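Long-range contacts in tail protein, 43 kDa (Neisseria meningitidis MC58, PDB 3D37), which is of unproven function but probably helps build the baseplate hub of a Mu-like contractile phage tail: residues G96-C101 against T150-L155; G141-E146 against T156-S161; N211-V216 against L245-T250; L234-K239 against D257-L262; D311-L316 against K336-W341. All coordinates share one frame; numbering follows the deposited sequence.

Contact 1: residues G96-C101 against T150-L155; sequences GFLVDC and TVWQAL
Leu98 and Val151 meet where helix 95-100 ends against the start of helix 151-161, the short segments running nearly perpendicular (92°) with their axes 7.6 Å apart. Leu98 carries the apolar part. Its CG is anti to the carbonyl carbon (chi1 -52°), which sends the branch toward the second helix: CD1 rests on Val151 CG1 at 3.7 Å and also reaches Leu155 CD2, while CB lies at the edge of the Trp152 indole, in the ring plane, 3.7 Å from CE3. Val99 CG2 comes obliquely to Trp152 CB and CG. The Trp152 side chain also packs on Pro34, Pro166 and Leu174. The carbonyls of Leu98, in the last turn of the first helix, and Cys101, just after it, take amides from the start of the second: Val151 N donates to Cys101 O at 3.2 Å, and Trp152 N to Leu98 O at 3.2 Å, standing well above that carbonyl's plane. Thr150 and Gln153 form a capping box, Gln153 N giving to Thr150 OG1 at 2.8 Å and Thr150 N to Gln153 OE1 at 3.0 Å. First-turn amides are thus divided between the Thr150 cap and carbonyls at the close of the other helix, a complementary joint within the gp44-like second domain.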
# COMPACT_ATOMS: atom_id res chain seq x y z
N GLY A 96 35.79 -11.84 1.45
CA GLY A 96 35.09 -12.75 0.55
C GLY A 96 35.93 -13.88 -0.05
O GLY A 96 35.48 -14.99 -0.12
N PHE A 97 37.16 -13.58 -0.49
CA PHE A 97 38.12 -14.60 -0.86
C PHE A 97 38.40 -15.65 0.24
O PHE A 97 38.36 -16.85 0.00
CB PHE A 97 39.47 -13.97 -1.21
CG PHE A 97 39.46 -13.17 -2.50
CD1 PHE A 97 39.30 -13.82 -3.73
CD2 PHE A 97 39.64 -11.78 -2.46
CE1 PHE A 97 39.31 -13.09 -4.91
CE2 PHE A 97 39.64 -11.04 -3.64
CZ PHE A 97 39.49 -11.70 -4.88
N LEU A 98 38.70 -15.18 1.44
CA LEU A 98 39.00 -16.08 2.56
C LEU A 98 37.78 -16.89 3.01
O LEU A 98 37.90 -18.05 3.34
CB LEU A 98 39.57 -15.26 3.72
CG LEU A 98 40.75 -14.34 3.37
CD1 LEU A 98 41.73 -14.19 4.52
CD2 LEU A 98 41.48 -14.85 2.14
N VAL A 99 36.59 -16.28 2.97
CA VAL A 99 35.32 -16.96 3.25
C VAL A 99 34.99 -18.04 2.25
O VAL A 99 34.38 -19.08 2.59
CB VAL A 99 34.11 -15.95 3.29
CG1 VAL A 99 32.80 -16.70 3.20
CG2 VAL A 99 34.16 -15.05 4.53
N ASP A 100 35.34 -17.78 0.99
CA ASP A 100 35.02 -18.68 -0.11
C ASP A 100 36.06 -19.80 -0.24
O ASP A 100 35.71 -20.93 -0.48
CB ASP A 100 35.00 -17.96 -1.45
CG ASP A 100 33.84 -16.97 -1.62
OD1 ASP A 100 32.85 -16.89 -0.83
OD2 ASP A 100 33.97 -16.22 -2.61
N CYS A 101 37.34 -19.43 -0.12
CA CYS A 101 38.48 -20.30 -0.49
C CYS A 101 38.96 -21.17 0.67
O CYS A 101 38.56 -20.98 1.82
CB CYS A 101 39.65 -19.46 -1.02
SG CYS A 101 39.20 -18.30 -2.41
N THR A 150 37.67 -22.90 5.73
CA THR A 150 37.89 -21.81 4.88
C THR A 150 39.04 -21.09 5.50
O THR A 150 39.32 -21.24 6.68
CB THR A 150 36.61 -20.88 4.83
OG1 THR A 150 36.36 -20.27 6.12
CG2 THR A 150 35.36 -21.66 4.36
N VAL A 151 39.72 -20.28 4.73
CA VAL A 151 40.75 -19.41 5.31
C VAL A 151 40.19 -18.58 6.50
O VAL A 151 40.87 -18.44 7.56
CB VAL A 151 41.39 -18.51 4.22
CG1 VAL A 151 42.59 -17.76 4.78
CG2 VAL A 151 41.81 -19.35 3.00
N TRP A 152 38.97 -18.05 6.31
CA TRP A 152 38.27 -17.26 7.32
C TRP A 152 38.01 -18.03 8.62
O TRP A 152 38.40 -17.57 9.67
CB TRP A 152 36.95 -16.65 6.80
CG TRP A 152 36.63 -15.49 7.64
CD1 TRP A 152 35.73 -15.44 8.69
CD2 TRP A 152 37.33 -14.26 7.66
NE1 TRP A 152 35.82 -14.24 9.32
CE2 TRP A 152 36.76 -13.47 8.71
CE3 TRP A 152 38.32 -13.69 6.84
CZ2 TRP A 152 37.16 -12.17 8.96
CZ3 TRP A 152 38.72 -12.42 7.10
CH2 TRP A 152 38.14 -11.65 8.14
N GLN A 153 37.35 -19.17 8.53
CA GLN A 153 37.19 -20.07 9.69
C GLN A 153 38.47 -20.34 10.42
O GLN A 153 38.51 -20.27 11.65
CB GLN A 153 36.63 -21.40 9.25
CG GLN A 153 35.17 -21.35 9.02
CD GLN A 153 34.65 -22.63 8.38
OE1 GLN A 153 35.33 -23.24 7.56
NE2 GLN A 153 33.41 -23.02 8.72
N ALA A 154 39.54 -20.62 9.66
CA ALA A 154 40.81 -20.94 10.23
C ALA A 154 41.39 -19.72 10.91
O ALA A 154 42.02 -19.80 11.97
CB ALA A 154 41.80 -21.45 9.11
N LEU A 155 41.20 -18.58 10.28
CA LEU A 155 41.74 -17.37 10.81
C LEU A 155 41.00 -16.97 12.13
O LEU A 155 41.61 -16.42 13.06
CB LEU A 155 41.56 -16.28 9.76
CG LEU A 155 42.36 -15.01 9.71
CD1 LEU A 155 43.83 -15.30 9.79
CD2 LEU A 155 41.99 -14.40 8.38

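Contact 2: residues G141-E146 against T156-S161; sequences GKIDIE and THIANS
Ile143 has CG1 anti to its carbonyl carbon (chi1 -59°) and CD1 turned by chi2 of -79°, which brings CD1 to Ser161 and leaves CG2, anti to the backbone N, for His157 and Ile158. This one side chain therefore spans about one turn of helix 151-161. CD1 presses on Ser161 CB at 3.4 Å, tighter than usual for two carbons, and CG2 lies 4.1 Å from Ile158 CG1. CG2 also comes to the edge of the His157 imidazole, near its plane, on the CD2 side; the modelled spacing there is too short to be trusted. The Ile143 and His157 side chains run past one another in opposite senses. Ile145 CG2 approaches the same ring obliquely, 4.4 Å from His157 CG. Ser161 OG turns back to its own helix, donating to Ile158 O at 2.7 Å, while its CB methylene meets the isoleucine. Val108 also packs on Ile143, and Leu140, Val113 and Leu120 on Ile158. With no hydrogen bond between the two segments, the loop 141-146 is held to the helix by hydrocarbon packing beside a partly exposed imidazole, and Ser161 meets its polar need within the helix.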
# COMPACT_ATOMS: atom_id res chain seq x y z
N GLY A 141 49.32 -21.48 20.34
CA GLY A 141 49.35 -22.83 20.85
C GLY A 141 49.10 -23.83 19.74
O GLY A 141 49.43 -23.58 18.60
N LYS A 142 48.51 -24.96 20.08
CA LYS A 142 48.16 -25.99 19.12
C LYS A 142 46.77 -25.75 18.55
O LYS A 142 45.78 -25.89 19.26
CB LYS A 142 48.22 -27.37 19.79
CG LYS A 142 47.55 -28.54 19.04
CD LYS A 142 47.91 -29.86 19.76
CE LYS A 142 47.74 -31.12 18.88
NZ LYS A 142 48.47 -32.34 19.47
N ILE A 143 46.68 -25.39 17.28
CA ILE A 143 45.36 -25.17 16.66
C ILE A 143 45.12 -26.21 15.57
O ILE A 143 45.81 -26.24 14.54
CB ILE A 143 45.19 -23.73 16.13
CG1 ILE A 143 45.37 -22.70 17.25
CG2 ILE A 143 43.79 -23.55 15.53
CD1 ILE A 143 44.17 -22.55 18.12
N ASP A 144 44.15 -27.10 15.84
CA ASP A 144 43.79 -28.22 14.99
C ASP A 144 42.61 -27.76 14.15
O ASP A 144 41.50 -27.60 14.67
CB ASP A 144 43.37 -29.44 15.83
CG ASP A 144 44.46 -30.49 15.97
OD1 ASP A 144 45.28 -30.63 15.04
OD2 ASP A 144 44.48 -31.19 17.01
N ILE A 145 42.86 -27.55 12.86
CA ILE A 145 41.83 -27.14 11.90
C ILE A 145 41.44 -28.31 10.97
O ILE A 145 42.30 -29.13 10.59
CB ILE A 145 42.29 -25.90 11.07
CG1 ILE A 145 43.81 -25.89 10.86
CG2 ILE A 145 41.82 -24.57 11.77
CD1 ILE A 145 44.32 -24.77 9.98
N GLU A 146 40.16 -28.42 10.60
CA GLU A 146 39.71 -29.51 9.71
C GLU A 146 39.70 -29.10 8.21
O GLU A 146 39.39 -27.96 7.89
CB GLU A 146 38.36 -30.08 10.18
CG GLU A 146 37.32 -29.04 10.62
CD GLU A 146 35.99 -29.66 11.09
OE1 GLU A 146 34.92 -29.04 10.83
OE2 GLU A 146 36.04 -30.76 11.72
N THR A 156 39.70 -17.27 12.18
CA THR A 156 38.85 -16.93 13.31
C THR A 156 39.27 -17.79 14.52
O THR A 156 39.57 -17.27 15.60
CB THR A 156 37.36 -17.12 12.95
OG1 THR A 156 37.00 -16.28 11.84
CG2 THR A 156 36.44 -16.83 14.17
N HIS A 157 39.38 -19.09 14.27
CA HIS A 157 39.92 -20.10 15.23
C HIS A 157 41.25 -19.64 15.85
O HIS A 157 41.37 -19.40 17.05
CB HIS A 157 40.10 -21.40 14.46
CG HIS A 157 39.88 -22.65 15.27
ND1 HIS A 157 38.65 -23.27 15.36
CD2 HIS A 157 40.74 -23.40 16.00
CE1 HIS A 157 38.77 -24.35 16.13
NE2 HIS A 157 40.03 -24.45 16.52
N ILE A 158 42.24 -19.45 15.00
CA ILE A 158 43.53 -18.98 15.43
C ILE A 158 43.45 -17.70 16.26
O ILE A 158 44.02 -17.59 17.37
CB ILE A 158 44.42 -18.75 14.17
CG1 ILE A 158 44.79 -20.09 13.51
CG2 ILE A 158 45.65 -18.01 14.55
CD1 ILE A 158 45.13 -19.96 12.02
N ALA A 159 42.77 -16.71 15.70
CA ALA A 159 42.62 -15.40 16.31
C ALA A 159 41.94 -15.53 17.68
O ALA A 159 42.41 -14.94 18.66
CB ALA A 159 41.76 -14.43 15.35
N ASN A 160 40.89 -16.34 17.72
CA ASN A 160 40.02 -16.43 18.87
C ASN A 160 40.73 -17.17 20.01
O ASN A 160 40.57 -16.80 21.19
CB ASN A 160 38.67 -17.07 18.50
CG ASN A 160 37.69 -16.08 17.77
OD1 ASN A 160 37.95 -14.87 17.63
ND2 ASN A 160 36.58 -16.62 17.29
N SER A 161 41.62 -18.12 19.63
CA SER A 161 42.50 -18.83 20.57
C SER A 161 43.28 -17.91 21.48
O SER A 161 43.69 -18.30 22.58
CB SER A 161 43.55 -19.70 19.80
OG SER A 161 44.74 -18.93 19.56

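Contact 3: residues N211-V216 against L245-T250; sequences NRFSEV and LHRPKT
Ser214 to Val216 run parallel to Arg247 to Lys249, with Val216 and Lys249 forming a parallel bridge at the entry to strands 215-220 and 249-252. Lys249 N donates to Glu215 O at 3.2 Å and Ser214 N to Arg247 O at 3.1 Å. Ser214 OG lies between its backbone N and carbonyl carbon (chi1 73°) and accepts from Arg247 N at 3.1 Å, so this serine bonds Arg247 through both backbone and side chain. Lys249 places CD over one face of the Phe213 ring, 3.8 Å from the ring centroid, a CH-pi contact displaced toward the rim. The opposite face is covered by Asn211 C, and Trp273 of helix 259-276 meets the ring edge-to-face. The Arg247 chain is extended from CG to NE. Its guanidinium lies nearly parallel to the Phe213 ring (planes 4° apart), with NH1 oblique to it, 3.3 Å from CE1. NH1 bonds to Arg212 O at 3.2 Å from above the carbonyl plane, while NH2 holds Asp210 O and makes a salt bridge to Asp100 of a neighbouring subunit. The guanidinium thus links the chain before strand 215-220 to the subunit interface, and its positive charge is probably offset by that aspartate.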
# COMPACT_ATOMS: atom_id res chain seq x y z
N ASN A 211 20.82 -17.53 25.38
CA ASN A 211 22.08 -18.11 25.73
C ASN A 211 22.53 -17.62 27.09
O ASN A 211 23.71 -17.45 27.35
CB ASN A 211 23.09 -17.82 24.62
CG ASN A 211 22.95 -18.78 23.45
OD1 ASN A 211 22.70 -19.99 23.64
ND2 ASN A 211 23.11 -18.28 22.24
N ARG A 212 21.55 -17.39 27.96
CA ARG A 212 21.79 -17.07 29.34
C ARG A 212 21.51 -18.32 30.16
O ARG A 212 20.35 -18.72 30.38
CB ARG A 212 20.91 -15.91 29.78
CG ARG A 212 21.07 -15.61 31.28
CD ARG A 212 20.70 -14.15 31.64
NE ARG A 212 19.29 -13.99 31.99
CZ ARG A 212 18.76 -14.25 33.20
NH1 ARG A 212 17.45 -14.07 33.43
NH2 ARG A 212 19.55 -14.70 34.19
N PHE A 213 22.59 -18.95 30.60
CA PHE A 213 22.51 -20.22 31.25
C PHE A 213 22.73 -20.06 32.75
O PHE A 213 23.35 -19.07 33.19
CB PHE A 213 23.54 -21.14 30.61
CG PHE A 213 23.35 -21.29 29.12
CD1 PHE A 213 22.23 -21.92 28.62
CD2 PHE A 213 24.27 -20.79 28.24
CE1 PHE A 213 22.05 -22.06 27.27
CE2 PHE A 213 24.10 -20.93 26.88
CZ PHE A 213 22.99 -21.56 26.39
N SER A 214 22.19 -21.01 33.51
CA SER A 214 22.26 -20.98 34.97
C SER A 214 23.62 -21.48 35.48
O SER A 214 24.29 -20.80 36.27
CB SER A 214 21.11 -21.81 35.57
OG SER A 214 21.34 -23.21 35.40
N GLU A 215 24.01 -22.68 35.06
CA GLU A 215 25.35 -23.19 35.27
C GLU A 215 25.85 -23.63 33.90
O GLU A 215 25.06 -24.13 33.09
CB GLU A 215 25.38 -24.41 36.20
CG GLU A 215 24.83 -24.16 37.63
CD GLU A 215 25.10 -25.31 38.61
OE1 GLU A 215 26.06 -26.10 38.41
OE2 GLU A 215 24.34 -25.40 39.61
N VAL A 216 27.14 -23.46 33.64
CA VAL A 216 27.72 -23.98 32.41
C VAL A 216 28.96 -24.73 32.80
O VAL A 216 29.86 -24.18 33.43
CB VAL A 216 28.03 -22.89 31.37
CG1 VAL A 216 28.69 -23.51 30.11
CG2 VAL A 216 26.72 -22.14 31.02
N LEU A 245 16.15 -19.91 37.30
CA LEU A 245 15.69 -20.96 36.38
C LEU A 245 16.80 -21.97 36.08
O LEU A 245 17.93 -21.59 35.81
CB LEU A 245 15.19 -20.35 35.05
CG LEU A 245 14.10 -19.28 35.12
CD1 LEU A 245 13.86 -18.68 33.73
CD2 LEU A 245 12.79 -19.84 35.73
N HIS A 246 16.45 -23.24 36.12
CA HIS A 246 17.36 -24.31 35.76
C HIS A 246 17.58 -24.37 34.25
O HIS A 246 16.69 -24.77 33.50
CB HIS A 246 16.80 -25.66 36.27
CG HIS A 246 17.73 -26.82 36.08
ND1 HIS A 246 18.92 -26.95 36.77
CD2 HIS A 246 17.62 -27.93 35.30
CE1 HIS A 246 19.51 -28.07 36.42
NE2 HIS A 246 18.75 -28.69 35.54
N ARG A 247 18.78 -24.02 33.81
CA ARG A 247 19.11 -24.04 32.39
C ARG A 247 20.59 -24.37 32.20
O ARG A 247 21.39 -23.51 31.84
CB ARG A 247 18.73 -22.68 31.78
CG ARG A 247 18.37 -22.75 30.34
CD ARG A 247 17.51 -21.58 29.94
NE ARG A 247 17.28 -21.62 28.51
CZ ARG A 247 18.11 -21.10 27.60
NH1 ARG A 247 19.21 -20.46 27.98
NH2 ARG A 247 17.80 -21.21 26.31
N PRO A 248 20.97 -25.64 32.49
CA PRO A 248 22.35 -26.08 32.45
C PRO A 248 22.86 -26.41 31.06
O PRO A 248 22.11 -26.89 30.20
CB PRO A 248 22.33 -27.37 33.27
CG PRO A 248 20.97 -27.92 33.05
CD PRO A 248 20.07 -26.72 32.93
N LYS A 249 24.13 -26.16 30.84
CA LYS A 249 24.71 -26.44 29.56
C LYS A 249 26.08 -27.03 29.82
O LYS A 249 26.74 -26.70 30.81
CB LYS A 249 24.79 -25.16 28.68
CG LYS A 249 25.15 -25.49 27.21
CD LYS A 249 25.32 -24.27 26.34
CE LYS A 249 24.46 -24.34 25.07
NZ LYS A 249 25.01 -25.20 23.97
N THR A 250 26.51 -27.91 28.95
CA THR A 250 27.84 -28.42 29.07
C THR A 250 28.47 -28.20 27.72
O THR A 250 27.84 -28.46 26.70
CB THR A 250 27.88 -29.93 29.51
OG1 THR A 250 28.32 -30.76 28.41
CG2 THR A 250 26.53 -30.40 30.07

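Contact 4: residues L234-K239 against D257-L262; sequences LKWVYK and DNLAAL
Leu234, Leu259 and Leu262 bring strand 234-239 against the first turn of helix 259-276, in the NMB1110-like third domain. The apolar contacts are made by methyl tips on the strand's methylene groups. Leu262 CG is anti to its backbone N (chi1 179°), and its CD2 methyl settles between two side chains of one strand face, 3.9 Å from Leu234 CB and 4.1 Å from Trp236 CB. Leu259, at the start of the helix, reaches the same tryptophan, its CD1 standing 4.0 Å from Trp236 CB and lying oblique to the indole. The Trp236 side chain leads off along the helix, where Gln263, Ala266 and Leu270 receive it.

A second group of contacts sets methyls against backbone. Leu262 CD2 comes 3.4 Å from Lys235 N, and Leu259 CD2 comes 3.2 Å from Lys235 O. From the strand side, Leu234 CD1 lies beside the peptide joining Asp257 to Asn258, 3.2 Å from Asn258 N.

The hydrogen bonds of the helical segment stay within it. Asn258 is the N-cap residue: its OD1 accepts from Ala261 N at 2.7 Å, and its backbone O takes Leu262 N at 2.9 Å. On the strand, Leu234 and Trp236 pair by backbone with Ala220 and Phe218 of strand 215-220.

No hydrogen bond joins the two segments; the bonds found run to strand 215-220 on one side and within the helix start on the other. What holds strand to helix is leucine packing across the strand backbone, while the Asn258 cap holds Ala261 N at the helix start.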
# COMPACT_ATOMS: atom_id res chain seq x y z
N LEU A 234 39.96 -31.96 32.47
CA LEU A 234 39.86 -30.52 32.72
C LEU A 234 38.40 -30.07 32.75
O LEU A 234 37.60 -30.43 31.89
CB LEU A 234 40.62 -29.72 31.65
CG LEU A 234 42.01 -30.19 31.25
CD1 LEU A 234 42.60 -29.30 30.15
CD2 LEU A 234 42.91 -30.25 32.47
N LYS A 235 38.09 -29.26 33.75
CA LYS A 235 36.75 -28.97 34.13
C LYS A 235 36.77 -27.67 34.93
O LYS A 235 37.54 -27.51 35.90
CB LYS A 235 36.14 -30.13 34.95
CG LYS A 235 34.61 -30.17 34.98
CD LYS A 235 34.00 -29.67 36.30
CE LYS A 235 33.72 -30.80 37.33
NZ LYS A 235 32.38 -30.60 38.05
N TRP A 236 35.95 -26.72 34.45
CA TRP A 236 35.68 -25.46 35.13
C TRP A 236 34.19 -25.19 34.97
O TRP A 236 33.66 -25.22 33.86
CB TRP A 236 36.49 -24.33 34.49
CG TRP A 236 36.21 -23.03 35.13
CD1 TRP A 236 36.51 -22.68 36.40
CD2 TRP A 236 35.50 -21.93 34.55
NE1 TRP A 236 36.05 -21.41 36.66
CE2 TRP A 236 35.42 -20.93 35.55
CE3 TRP A 236 34.91 -21.69 33.31
CZ2 TRP A 236 34.81 -19.70 35.32
CZ3 TRP A 236 34.29 -20.49 33.10
CH2 TRP A 236 34.24 -19.50 34.10
N VAL A 237 33.50 -24.89 36.07
CA VAL A 237 32.07 -24.57 35.97
C VAL A 237 31.78 -23.15 36.44
O VAL A 237 32.32 -22.66 37.44
CB VAL A 237 31.15 -25.63 36.68
CG1 VAL A 237 31.95 -26.57 37.55
CG2 VAL A 237 29.98 -24.95 37.42
N TYR A 238 30.91 -22.51 35.67
CA TYR A 238 30.51 -21.15 35.87
C TYR A 238 29.09 -21.22 36.41
O TYR A 238 28.33 -22.10 36.04
CB TYR A 238 30.57 -20.40 34.51
CG TYR A 238 29.79 -19.12 34.47
CD1 TYR A 238 30.33 -17.94 34.97
CD2 TYR A 238 28.50 -19.08 33.95
CE1 TYR A 238 29.58 -16.75 34.95
CE2 TYR A 238 27.76 -17.91 33.94
CZ TYR A 238 28.31 -16.75 34.43
OH TYR A 238 27.59 -15.58 34.40
N LYS A 239 28.74 -20.29 37.30
CA LYS A 239 27.37 -20.11 37.81
C LYS A 239 27.10 -18.61 37.94
O LYS A 239 27.98 -17.86 38.33
CB LYS A 239 27.18 -20.80 39.18
CG LYS A 239 28.09 -22.04 39.42
CD LYS A 239 27.81 -22.79 40.77
CE LYS A 239 28.28 -22.03 42.04
NZ LYS A 239 28.60 -22.93 43.24
N ASP A 257 44.47 -26.93 27.28
CA ASP A 257 45.15 -28.14 27.77
C ASP A 257 45.60 -28.02 29.22
O ASP A 257 46.48 -28.75 29.68
CB ASP A 257 46.34 -28.46 26.86
CG ASP A 257 45.92 -28.87 25.46
OD1 ASP A 257 44.88 -28.34 24.96
OD2 ASP A 257 46.62 -29.72 24.86
N ASN A 258 44.96 -27.11 29.95
CA ASN A 258 45.23 -26.85 31.37
C ASN A 258 44.07 -25.98 31.89
O ASN A 258 43.37 -25.35 31.10
CB ASN A 258 46.60 -26.17 31.57
CG ASN A 258 46.86 -25.05 30.55
OD1 ASN A 258 46.32 -23.94 30.65
ND2 ASN A 258 47.71 -25.33 29.55
N LEU A 259 43.87 -25.96 33.22
CA LEU A 259 42.77 -25.19 33.82
C LEU A 259 42.81 -23.70 33.44
O LEU A 259 41.77 -23.04 33.42
CB LEU A 259 42.73 -25.33 35.35
CG LEU A 259 41.36 -25.35 36.07
CD1 LEU A 259 40.37 -24.24 35.58
CD2 LEU A 259 40.69 -26.73 35.99
N ALA A 260 44.01 -23.19 33.15
CA ALA A 260 44.21 -21.81 32.67
C ALA A 260 43.67 -21.58 31.25
O ALA A 260 42.94 -20.60 31.01
CB ALA A 260 45.68 -21.43 32.73
N ALA A 261 44.05 -22.44 30.32
CA ALA A 261 43.57 -22.34 28.94
C ALA A 261 42.07 -22.67 28.82
O ALA A 261 41.37 -22.08 27.98
CB ALA A 261 44.35 -23.21 28.03
N LEU A 262 41.59 -23.62 29.63
CA LEU A 262 40.15 -23.95 29.63
C LEU A 262 39.33 -22.75 30.10
O LEU A 262 38.35 -22.39 29.47
CB LEU A 262 39.83 -25.19 30.50
CG LEU A 262 38.33 -25.58 30.54
CD1 LEU A 262 37.81 -25.87 29.13
CD2 LEU A 262 38.04 -26.75 31.50

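Contact 5: residues D311-L316 against K336-W341; sequences DAVFFL and KEDGIW
Phe315 and Lys336 form an antiparallel hydrogen-bonded pair in the beta hairpin of strands 310-324 and 330-337, part of the C-terminal domain of the tail protein. Each residue of the pair gives and takes one backbone bond: Phe315 N donates to Lys336 O at 2.9 Å, and Lys336 N to Phe315 O at 2.8 Å. A type II turn runs from Glu337 to Ile340, with Gly339 at positive phi (81°). Next to it one water bridges the two segments: it donates to Val313 O at 2.6 Å and accepts from Asp338 N at 2.9 Å.

The charged ends are satisfied from outside the two segments. Lys336, bent at chi2, carries NZ away from the first strand to the carbonyls of Leu275 and Phe278 and to Thr279 OG1. Glu337 is salt-bridged to Arg274, and Asp338 to Arg300; Trp341 O is hydrogen-bonded to Tyr181 OH. The Asp338 carboxylate crosses the Val313 side chain, with OD2 4.0 Å from CG1.

Around these bonds the side chains pack. The Phe314 ring turns its edge to Lys336 O, in the ring plane. Phe315 and Trp341 touch rim to rim, neither ring over the other's face, with planes at 29° and centroids 5.9 Å apart; Tyr181 meets Phe315 edge-to-face and Phe31 stacks on Trp341. The nearest atoms of the rim-to-rim pair are Phe315 CE2 and Trp341 CE3, 3.6 Å apart.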
# COMPACT_ATOMS: atom_id res chain seq x y z
N ASP A 311 22.37 6.65 30.12
CA ASP A 311 23.50 7.55 29.98
C ASP A 311 24.74 6.68 30.17
O ASP A 311 25.14 6.42 31.29
CB ASP A 311 23.46 8.66 31.04
CG ASP A 311 24.63 9.63 30.90
OD1 ASP A 311 25.66 9.23 30.33
OD2 ASP A 311 24.53 10.78 31.36
N ALA A 312 25.30 6.19 29.06
CA ALA A 312 26.40 5.22 29.08
C ALA A 312 27.14 5.22 27.76
O ALA A 312 26.68 5.82 26.77
CB ALA A 312 25.84 3.82 29.36
N VAL A 313 28.29 4.58 27.77
CA VAL A 313 29.11 4.42 26.60
C VAL A 313 28.89 2.98 26.09
O VAL A 313 28.78 2.00 26.88
CB VAL A 313 30.62 4.65 26.87
CG1 VAL A 313 31.48 4.37 25.62
CG2 VAL A 313 30.86 6.06 27.41
N PHE A 314 28.77 2.89 24.77
CA PHE A 314 28.58 1.66 24.04
C PHE A 314 29.66 1.55 22.96
O PHE A 314 30.23 2.56 22.49
CB PHE A 314 27.18 1.58 23.43
CG PHE A 314 26.08 1.65 24.44
CD1 PHE A 314 25.60 0.50 25.05
CD2 PHE A 314 25.53 2.87 24.81
CE1 PHE A 314 24.60 0.56 26.02
CE2 PHE A 314 24.54 2.95 25.79
CZ PHE A 314 24.05 1.78 26.39
N PHE A 315 29.91 0.30 22.60
CA PHE A 315 30.90 -0.11 21.61
C PHE A 315 30.22 -0.45 20.27
O PHE A 315 29.25 -1.22 20.20
CB PHE A 315 31.64 -1.32 22.11
CG PHE A 315 32.70 -1.79 21.16
CD1 PHE A 315 33.82 -1.01 20.95
CD2 PHE A 315 32.57 -3.01 20.47
CE1 PHE A 315 34.82 -1.42 20.04
CE2 PHE A 315 33.56 -3.43 19.56
CZ PHE A 315 34.69 -2.63 19.35
N LEU A 316 30.70 0.20 19.22
CA LEU A 316 30.12 0.06 17.91
C LEU A 316 30.66 -1.18 17.18
O LEU A 316 31.80 -1.24 16.79
CB LEU A 316 30.31 1.33 17.08
CG LEU A 316 29.67 1.39 15.70
CD1 LEU A 316 28.12 1.40 15.83
CD2 LEU A 316 30.18 2.67 14.92
N LYS A 336 26.84 -2.23 21.25
CA LYS A 336 26.92 -3.29 22.22
C LYS A 336 27.43 -2.74 23.53
O LYS A 336 28.05 -1.68 23.56
CB LYS A 336 27.84 -4.41 21.71
CG LYS A 336 27.33 -5.11 20.41
CD LYS A 336 26.18 -6.05 20.79
CE LYS A 336 25.75 -7.02 19.76
NZ LYS A 336 24.67 -7.86 20.30
N GLU A 337 27.13 -3.47 24.62
CA GLU A 337 27.72 -3.21 25.91
C GLU A 337 29.23 -2.98 25.79
O GLU A 337 29.97 -3.75 25.15
CB GLU A 337 27.45 -4.38 26.86
CG GLU A 337 27.86 -4.15 28.30
CD GLU A 337 27.52 -5.31 29.23
OE1 GLU A 337 27.04 -6.38 28.78
OE2 GLU A 337 27.81 -5.15 30.43
N ASP A 338 29.69 -1.94 26.48
CA ASP A 338 31.12 -1.58 26.50
C ASP A 338 32.01 -2.52 27.30
O ASP A 338 31.59 -3.10 28.29
CB ASP A 338 31.21 -0.15 27.05
CG ASP A 338 32.55 0.53 26.78
OD1 ASP A 338 33.10 0.34 25.67
OD2 ASP A 338 32.98 1.28 27.69
N GLY A 339 33.23 -2.73 26.81
CA GLY A 339 34.25 -3.44 27.55
C GLY A 339 34.17 -4.96 27.50
O GLY A 339 35.00 -5.61 28.09
N ILE A 340 33.21 -5.53 26.78
CA ILE A 340 32.93 -6.97 26.83
C ILE A 340 33.67 -7.78 25.74
O ILE A 340 34.24 -8.83 26.01
CB ILE A 340 31.36 -7.22 26.75
CG1 ILE A 340 30.65 -6.53 27.95
CG2 ILE A 340 31.02 -8.70 26.70
CD1 ILE A 340 31.18 -6.90 29.37
N TRP A 341 33.68 -7.28 24.51
CA TRP A 341 34.29 -7.96 23.34
C TRP A 341 35.81 -7.89 23.39
O TRP A 341 36.36 -6.85 23.67
CB TRP A 341 33.78 -7.30 22.00
CG TRP A 341 34.14 -8.08 20.72
CD1 TRP A 341 33.83 -9.38 20.43
CD2 TRP A 341 34.94 -7.60 19.59
NE1 TRP A 341 34.35 -9.73 19.21
CE2 TRP A 341 35.04 -8.68 18.68
CE3 TRP A 341 35.56 -6.39 19.27
CZ2 TRP A 341 35.72 -8.56 17.45
CZ3 TRP A 341 36.24 -6.28 18.05
CH2 TRP A 341 36.31 -7.35 17.16
O HOH W 1 27.81 -0.22 27.93

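How the contacts relate
Contacts 1 and 2 use successive parts of helix 151-161, and their centres are 13 Å apart; they touch where Ile145 CG2 packs on Ala154 CA at 4.1 Å. Contacts 3 and 4 share a three-stranded sheet in which strand 215-220 lies between 234-239 and 249-252, and a probable hydrogen bond from Tyr238 N to Val216 O at 3.0 Å joins them. The first pair belongs to the gp44-like second domain and the other to the NMB1110-like third, yet contacts 2 and 4 approach to about 5 Å between nearest atoms. Contact 5 lies across the chain's centre from contact 1, centres about 28 Å apart, though its nearest atoms come within about 6 Å of contact 2. Between subunits, contact 1 meets contact 3 of a neighbouring copy, Phe97 packing on its His246.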